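Local coordinates for probable intron-encoded endonuclease 1 (Wickerhamomyces canadensis, PDB 6X1J), which cleaves DNA at a specific recognition sequence as a LAGLIDADG endonuclease involved in homing of a mitochondrial 21S rRNA gene intron, at residues A142-D153 with Y218-F229. Sequence-based numbering, arbitrary orientation.
Sequences AYWFMDDGGKWD and YIIPEMKYKLLF. With K (potassium ion), chain D; K (potassium ion), chain E; nucleotides of chain C; nucleotides of chain B.
Lys151 lies over one face of the Phe229 ring, while Asp153 O sits at that ring's edge. The lysine's aliphatic carbons supply apolar cover, Lys151 CD coming to 3.5 Å from Phe229 CE2. Lys151 NZ, 4.0 Å from the centroid of the same ring, adds a cation-pi contact. The extended chain beyond CG holds Lys151 NZ above the ring while it donates a hydrogen bond to Leu228 O (2.9 Å), at a C=O...N angle of 155°. Cut back to an alanine here, the side chain would probably leave Phe229 without the lysine's cover and cation, and Leu228 O without its ammonium donor.

The Phe145 ring, swung anti to the residue's own backbone nitrogen (chi1 -173°), meets the backbone of Lys226 edge-on: Lys226 C lies in the ring plane and Lys226 O is 3.6 Å from Phe145 CZ. On the Tyr143 ring, Met146 CE rests over the rim of one face.

Lys226 and Phe145 lie alongside each other, pointing opposite ways; the lysine then bends at chi3 to bring NZ to the C-terminal end of helix 138-148. There Lys226 NZ donates to Met146 O (2.9 Å), from above the carbonyl plane, and weakly to Gly149 O. A long cationic residue suits this place, since carbonyls gather where the helix ends and the DNA backbone is close by.

Unbranched, flexible Met146 adapts to its neighbours, CG packing on Ile219 CD1 (3.5 Å) and SD on Met223 CB. Small Ala142 lets its CB approach Tyr218 CB to 3.4 Å.

Loop 218-229 thus packs along helix 138-148 and against strand 149-151. At the helix end Asp147 O shares one potassium with Asp47, and Asp148 OD2 another with Gly46, beside DNA phosphates; paired helices carrying acidic metal-binding residues at their ends typify LAGLIDADG homing endonucleases.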
loop_
_atom_site.group_PDB
_atom_site.type_symbol
_atom_site.label_atom_id
_atom_site.label_comp_id
_atom_site.label_asym_id
_atom_site.label_seq_id
_atom_site.Cartn_x
_atom_site.Cartn_y
_atom_site.Cartn_z
ATOM N N ALA A 142 -0.160 3.290 -8.491
ATOM C CA ALA A 142 1.275 2.896 -8.540
ATOM C C ALA A 142 1.643 2.167 -7.260
ATOM O O ALA A 142 2.336 1.138 -7.325
ATOM C CB ALA A 142 2.181 4.090 -8.741
ATOM N N TYR A 143 1.230 2.706 -6.131
ATOM C CA TYR A 143 1.524 2.104 -4.806
ATOM C C TYR A 143 0.794 0.764 -4.684
ATOM O O TYR A 143 1.398 -0.195 -4.210
ATOM C CB TYR A 143 1.320 3.157 -3.700
ATOM C CG TYR A 143 2.456 4.154 -3.652
ATOM C CD1 TYR A 143 3.658 3.858 -3.007
ATOM C CD2 TYR A 143 2.394 5.351 -4.354
ATOM C CE1 TYR A 143 4.743 4.745 -3.013
ATOM C CE2 TYR A 143 3.470 6.242 -4.379
ATOM C CZ TYR A 143 4.648 5.936 -3.717
ATOM O OH TYR A 143 5.679 6.839 -3.744
ATOM N N TRP A 144 -0.477 0.693 -5.081
ATOM C CA TRP A 144 -1.254 -0.566 -5.083
ATOM C C TRP A 144 -0.479 -1.582 -5.913
ATOM O O TRP A 144 -0.290 -2.709 -5.472
ATOM C CB TRP A 144 -2.600 -0.308 -5.702
ATOM C CG TRP A 144 -3.552 -1.446 -5.646
ATOM C CD1 TRP A 144 -3.486 -2.580 -4.891
ATOM C CD2 TRP A 144 -4.835 -1.438 -6.275
ATOM N NE1 TRP A 144 -4.631 -3.308 -5.060
ATOM C CE2 TRP A 144 -5.469 -2.633 -5.911
ATOM C CE3 TRP A 144 -5.482 -0.541 -7.139
ATOM C CZ2 TRP A 144 -6.753 -2.950 -6.371
ATOM C CZ3 TRP A 144 -6.725 -0.866 -7.627
ATOM C CH2 TRP A 144 -7.351 -2.050 -7.232
ATOM N N PHE A 145 0.001 -1.156 -7.061
ATOM C CA PHE A 145 0.739 -2.056 -7.983
ATOM C C PHE A 145 2.103 -2.477 -7.391
ATOM O O PHE A 145 2.469 -3.667 -7.462
ATOM C CB PHE A 145 0.841 -1.428 -9.383
ATOM C CG PHE A 145 1.433 -2.402 -10.381
ATOM C CD1 PHE A 145 0.662 -3.422 -10.916
ATOM C CD2 PHE A 145 2.783 -2.373 -10.682
ATOM C CE1 PHE A 145 1.228 -4.392 -11.730
ATOM C CE2 PHE A 145 3.342 -3.334 -11.514
ATOM C CZ PHE A 145 2.566 -4.339 -12.033
ATOM N N MET A 146 2.883 -1.585 -6.770
ATOM C CA MET A 146 4.205 -2.000 -6.210
ATOM C C MET A 146 3.948 -2.995 -5.077
ATOM O O MET A 146 4.686 -3.983 -4.936
ATOM C CB MET A 146 5.020 -0.792 -5.733
ATOM C CG MET A 146 5.384 0.154 -6.883
ATOM S SD MET A 146 6.544 1.512 -6.484
ATOM C CE MET A 146 5.449 2.818 -5.929
ATOM N N ASP A 147 2.857 -2.816 -4.356
ATOM C CA ASP A 147 2.483 -3.698 -3.222
ATOM C C ASP A 147 2.017 -5.046 -3.777
ATOM O O ASP A 147 2.749 -6.066 -3.577
ATOM C CB ASP A 147 1.454 -3.002 -2.344
ATOM C CG ASP A 147 2.021 -1.895 -1.465
ATOM O OD1 ASP A 147 3.239 -1.606 -1.584
ATOM O OD2 ASP A 147 1.253 -1.351 -0.637
ATOM N N ASP A 148 0.905 -5.045 -4.518
ATOM C CA ASP A 148 0.091 -6.262 -4.819
ATOM C C ASP A 148 0.117 -6.615 -6.312
ATOM O O ASP A 148 -0.609 -7.540 -6.734
ATOM C CB ASP A 148 -1.317 -6.032 -4.261
ATOM C CG ASP A 148 -1.413 -6.514 -2.829
ATOM O OD1 ASP A 148 -0.376 -6.517 -2.156
ATOM O OD2 ASP A 148 -2.509 -6.906 -2.398
ATOM N N GLY A 149 0.928 -5.903 -7.079
ATOM C CA GLY A 149 1.001 -6.003 -8.537
ATOM C C GLY A 149 1.789 -7.243 -8.929
ATOM O O GLY A 149 2.520 -7.758 -8.098
ATOM N N GLY A 150 1.582 -7.716 -10.148
ATOM C CA GLY A 150 2.127 -8.981 -10.680
ATOM C C GLY A 150 2.010 -9.027 -12.185
ATOM O O GLY A 150 1.233 -8.255 -12.738
ATOM N N LYS A 151 2.801 -9.891 -12.816
ATOM C CA LYS A 151 2.687 -10.260 -14.248
ATOM C C LYS A 151 1.710 -11.434 -14.386
ATOM O O LYS A 151 1.579 -12.235 -13.450
ATOM C CB LYS A 151 4.074 -10.596 -14.782
ATOM C CG LYS A 151 5.037 -9.414 -14.811
ATOM C CD LYS A 151 6.352 -9.795 -15.436
ATOM C CE LYS A 151 7.400 -8.701 -15.507
ATOM N NZ LYS A 151 8.519 -9.138 -16.370
ATOM N N TRP A 152 1.020 -11.528 -15.517
ATOM C CA TRP A 152 0.256 -12.738 -15.895
ATOM C C TRP A 152 1.262 -13.814 -16.324
ATOM O O TRP A 152 1.116 -14.956 -15.875
ATOM C CB TRP A 152 -0.706 -12.360 -17.008
ATOM C CG TRP A 152 -1.685 -13.406 -17.409
ATOM C CD1 TRP A 152 -1.814 -13.917 -18.663
ATOM C CD2 TRP A 152 -2.730 -13.987 -16.617
ATOM N NE1 TRP A 152 -2.850 -14.811 -18.695
ATOM C CE2 TRP A 152 -3.446 -14.861 -17.465
ATOM C CE3 TRP A 152 -3.157 -13.849 -15.294
ATOM C CZ2 TRP A 152 -4.541 -15.604 -17.033
ATOM C CZ3 TRP A 152 -4.246 -14.583 -14.860
ATOM C CH2 TRP A 152 -4.930 -15.441 -15.724
ATOM N N ASP A 153 2.300 -13.417 -17.064
ATOM C CA ASP A 153 3.287 -14.341 -17.693
ATOM C C ASP A 153 4.702 -13.993 -17.224
ATOM O O ASP A 153 5.217 -12.890 -17.570
ATOM C CB ASP A 153 3.215 -14.301 -19.230
ATOM C CG ASP A 153 4.044 -15.368 -19.947
ATOM O OD1 ASP A 153 4.693 -16.174 -19.257
ATOM O OD2 ASP A 153 4.030 -15.385 -21.189
ATOM N N TYR A 218 5.586 7.083 -11.115
ATOM C CA TYR A 218 5.628 6.953 -9.632
ATOM C C TYR A 218 6.474 5.750 -9.181
ATOM O O TYR A 218 6.810 5.592 -7.945
ATOM C CB TYR A 218 4.184 6.866 -9.107
ATOM C CG TYR A 218 3.341 8.104 -9.368
ATOM C CD1 TYR A 218 3.562 9.267 -8.656
ATOM C CD2 TYR A 218 2.366 8.148 -10.364
ATOM C CE1 TYR A 218 2.809 10.416 -8.878
ATOM C CE2 TYR A 218 1.612 9.297 -10.619
ATOM C CZ TYR A 218 1.828 10.441 -9.857
ATOM O OH TYR A 218 1.119 11.600 -10.029
ATOM N N ILE A 219 6.799 4.843 -10.099
ATOM C CA ILE A 219 7.460 3.556 -9.716
ATOM C C ILE A 219 8.935 3.845 -9.410
ATOM O O ILE A 219 9.615 4.354 -10.288
ATOM C CB ILE A 219 7.338 2.514 -10.831
ATOM C CG1 ILE A 219 5.883 2.218 -11.205
ATOM C CG2 ILE A 219 8.089 1.259 -10.429
ATOM C CD1 ILE A 219 5.125 1.454 -10.155
ATOM N N ILE A 220 9.424 3.468 -8.238
ATOM C CA ILE A 220 10.828 3.775 -7.820
ATOM C C ILE A 220 11.691 2.765 -8.561
ATOM O O ILE A 220 11.163 1.760 -9.052
ATOM C CB ILE A 220 11.023 3.701 -6.292
ATOM C CG1 ILE A 220 10.898 2.261 -5.777
ATOM C CG2 ILE A 220 10.062 4.643 -5.583
ATOM C CD1 ILE A 220 11.391 2.043 -4.358
ATOM N N PRO A 221 13.006 3.043 -8.707
ATOM C CA PRO A 221 13.877 2.225 -9.557
ATOM C C PRO A 221 13.936 0.756 -9.147
ATOM O O PRO A 221 14.007 -0.071 -10.013
ATOM C CB PRO A 221 15.245 2.912 -9.403
ATOM C CG PRO A 221 14.906 4.357 -9.046
ATOM C CD PRO A 221 13.700 4.219 -8.137
ATOM N N GLU A 222 13.824 0.447 -7.868
ATOM C CA GLU A 222 13.945 -0.947 -7.359
ATOM C C GLU A 222 12.612 -1.691 -7.552
ATOM O O GLU A 222 12.548 -2.922 -7.210
ATOM C CB GLU A 222 14.339 -0.966 -5.876
ATOM C CG GLU A 222 15.691 -0.301 -5.571
ATOM C CD GLU A 222 15.763 1.231 -5.620
ATOM O OE1 GLU A 222 14.687 1.913 -5.520
ATOM O OE2 GLU A 222 16.901 1.758 -5.780
ATOM N N MET A 223 11.563 -1.008 -8.027
ATOM C CA MET A 223 10.259 -1.704 -8.271
ATOM C C MET A 223 9.878 -1.737 -9.769
ATOM O O MET A 223 8.802 -2.321 -10.135
ATOM C CB MET A 223 9.164 -1.062 -7.403
ATOM C CG MET A 223 9.344 -1.359 -5.910
ATOM S SD MET A 223 9.418 -3.117 -5.559
ATOM C CE MET A 223 9.119 -3.271 -3.802
ATOM N N LYS A 224 10.698 -1.205 -10.655
ATOM C CA LYS A 224 10.325 -1.171 -12.095
ATOM C C LYS A 224 10.184 -2.599 -12.636
ATOM O O LYS A 224 9.421 -2.774 -13.589
ATOM C CB LYS A 224 11.369 -0.465 -12.947
ATOM C CG LYS A 224 11.563 0.995 -12.620
ATOM C CD LYS A 224 10.565 1.878 -13.294
ATOM C CE LYS A 224 11.025 3.322 -13.350
ATOM N NZ LYS A 224 9.911 4.244 -13.034
ATOM N N TYR A 225 10.842 -3.579 -12.009
ATOM C CA TYR A 225 10.897 -4.964 -12.515
ATOM C C TYR A 225 9.488 -5.577 -12.572
ATOM O O TYR A 225 9.289 -6.531 -13.367
ATOM C CB TYR A 225 11.828 -5.830 -11.674
ATOM C CG TYR A 225 11.264 -6.266 -10.361
ATOM C CD1 TYR A 225 11.421 -5.470 -9.240
ATOM C CD2 TYR A 225 10.568 -7.458 -10.237
ATOM C CE1 TYR A 225 10.918 -5.870 -8.013
ATOM C CE2 TYR A 225 10.047 -7.864 -9.017
ATOM C CZ TYR A 225 10.215 -7.057 -7.900
ATOM O OH TYR A 225 9.708 -7.423 -6.682
ATOM N N LYS A 226 8.538 -5.083 -11.769
ATOM C CA LYS A 226 7.178 -5.696 -11.685
ATOM C C LYS A 226 6.437 -5.380 -12.979
ATOM O O LYS A 226 5.501 -6.094 -13.287
ATOM C CB LYS A 226 6.390 -5.187 -10.475
ATOM C CG LYS A 226 6.908 -5.642 -9.122
ATOM C CD LYS A 226 5.935 -5.386 -8.003
ATOM C CE LYS A 226 5.169 -6.636 -7.663
ATOM N NZ LYS A 226 4.365 -6.487 -6.432
ATOM N N LEU A 227 6.910 -4.374 -13.708
ATOM C CA LEU A 227 6.250 -3.694 -14.853
ATOM C C LEU A 227 7.024 -3.939 -16.163
ATOM O O LEU A 227 6.430 -3.796 -17.261
ATOM C CB LEU A 227 6.236 -2.197 -14.500
ATOM C CG LEU A 227 5.347 -1.293 -15.340
ATOM C CD1 LEU A 227 3.895 -1.571 -15.025
ATOM C CD2 LEU A 227 5.643 0.186 -15.100
ATOM N N LEU A 228 8.316 -4.214 -16.072
ATOM C CA LEU A 228 9.254 -4.206 -17.222
ATOM C C LEU A 228 9.196 -5.547 -17.989
ATOM O O LEU A 228 9.333 -6.581 -17.380
ATOM C CB LEU A 228 10.665 -3.962 -16.678
ATOM C CG LEU A 228 11.434 -2.801 -17.311
ATOM C CD1 LEU A 228 12.823 -2.672 -16.688
ATOM C CD2 LEU A 228 11.545 -2.951 -18.826
ATOM N N PHE A 229 9.014 -5.511 -19.296
ATOM C CA PHE A 229 9.235 -6.664 -20.210
ATOM C C PHE A 229 10.268 -6.263 -21.261
ATOM O O PHE A 229 10.561 -5.051 -21.382
ATOM C CB PHE A 229 7.930 -7.077 -20.888
ATOM C CG PHE A 229 6.829 -7.487 -19.941
ATOM C CD1 PHE A 229 5.978 -6.538 -19.385
ATOM C CD2 PHE A 229 6.650 -8.828 -19.609
ATOM C CE1 PHE A 229 4.943 -6.940 -18.551
ATOM C CE2 PHE A 229 5.616 -9.227 -18.782
ATOM C CZ PHE A 229 4.778 -8.275 -18.235
HETATM K K K D . 3.225 -7.655 -1.942
HETATM K K K E . -3.474 -6.794 0.218
ATOM P P DC C 17 0.531 -9.643 -2.552
ATOM O OP1 DC C 17 0.989 -9.052 -1.273
ATOM O OP2 DC C 17 -0.796 -9.219 -3.087
ATOM O "O5'" DC C 17 1.693 -9.399 -3.620
ATOM C "C5'" DC C 17 1.694 -9.820 -5.018
ATOM C "C4'" DC C 17 2.848 -10.770 -5.263
ATOM O "O4'" DC C 17 2.515 -12.128 -4.854
ATOM C "C3'" DC C 17 3.421 -10.873 -6.678
ATOM O "O3'" DC C 17 4.861 -10.741 -6.575
ATOM C "C2'" DC C 17 2.940 -12.237 -7.139
ATOM C "C1'" DC C 17 2.874 -13.051 -5.869
ATOM N N1 DC C 17 1.876 -14.157 -5.868
ATOM C C2 DC C 17 2.214 -15.419 -5.342
ATOM O O2 DC C 17 3.364 -15.612 -4.912
ATOM N N3 DC C 17 1.279 -16.397 -5.320
ATOM C C4 DC C 17 0.043 -16.148 -5.752
ATOM N N4 DC C 17 -0.842 -17.148 -5.734
ATOM C C5 DC C 17 -0.331 -14.873 -6.266
ATOM C C6 DC C 17 0.601 -13.910 -6.282
ATOM P P DT B 6 -4.535 -16.820 -21.633
ATOM O OP1 DT B 6 -5.899 -16.804 -22.144
ATOM O OP2 DT B 6 -3.884 -15.521 -21.275
ATOM O "O5'" DT B 6 -4.525 -17.817 -20.390
ATOM C "C5'" DT B 6 -5.070 -19.126 -20.554
ATOM C "C4'" DT B 6 -4.915 -19.914 -19.277
ATOM O "O4'" DT B 6 -3.562 -20.432 -19.242
ATOM C "C3'" DT B 6 -5.103 -19.119 -17.975
ATOM O "O3'" DT B 6 -5.658 -19.931 -16.931
ATOM C "C2'" DT B 6 -3.678 -18.799 -17.549
ATOM C "C1'" DT B 6 -2.994 -20.092 -17.988
ATOM N N1 DT B 6 -1.525 -20.087 -18.105
ATOM C C2 DT B 6 -0.863 -21.266 -17.835
ATOM O O2 DT B 6 -1.428 -22.300 -17.513
ATOM N N3 DT B 6 0.497 -21.184 -17.925
ATOM C C4 DT B 6 1.246 -20.086 -18.266
ATOM O O4 DT B 6 2.465 -20.170 -18.275
ATOM C C5 DT B 6 0.496 -18.876 -18.512
ATOM C C7 DT B 6 1.231 -17.619 -18.852
ATOM C C6 DT B 6 -0.836 -18.936 -18.418
HETATM O O HOH W 1 6.385 7.553 -6.288
HETATM O O HOH W 2 4.984 -9.360 -2.853
HETATM O O HOH W 3 3.134 -10.861 -1.132
HETATM O O HOH W 4 -4.519 -6.714 2.892
HETATM O O HOH W 5 -2.971 -9.466 -0.936
HETATM O O HOH W 6 -5.837 -8.180 -1.403
#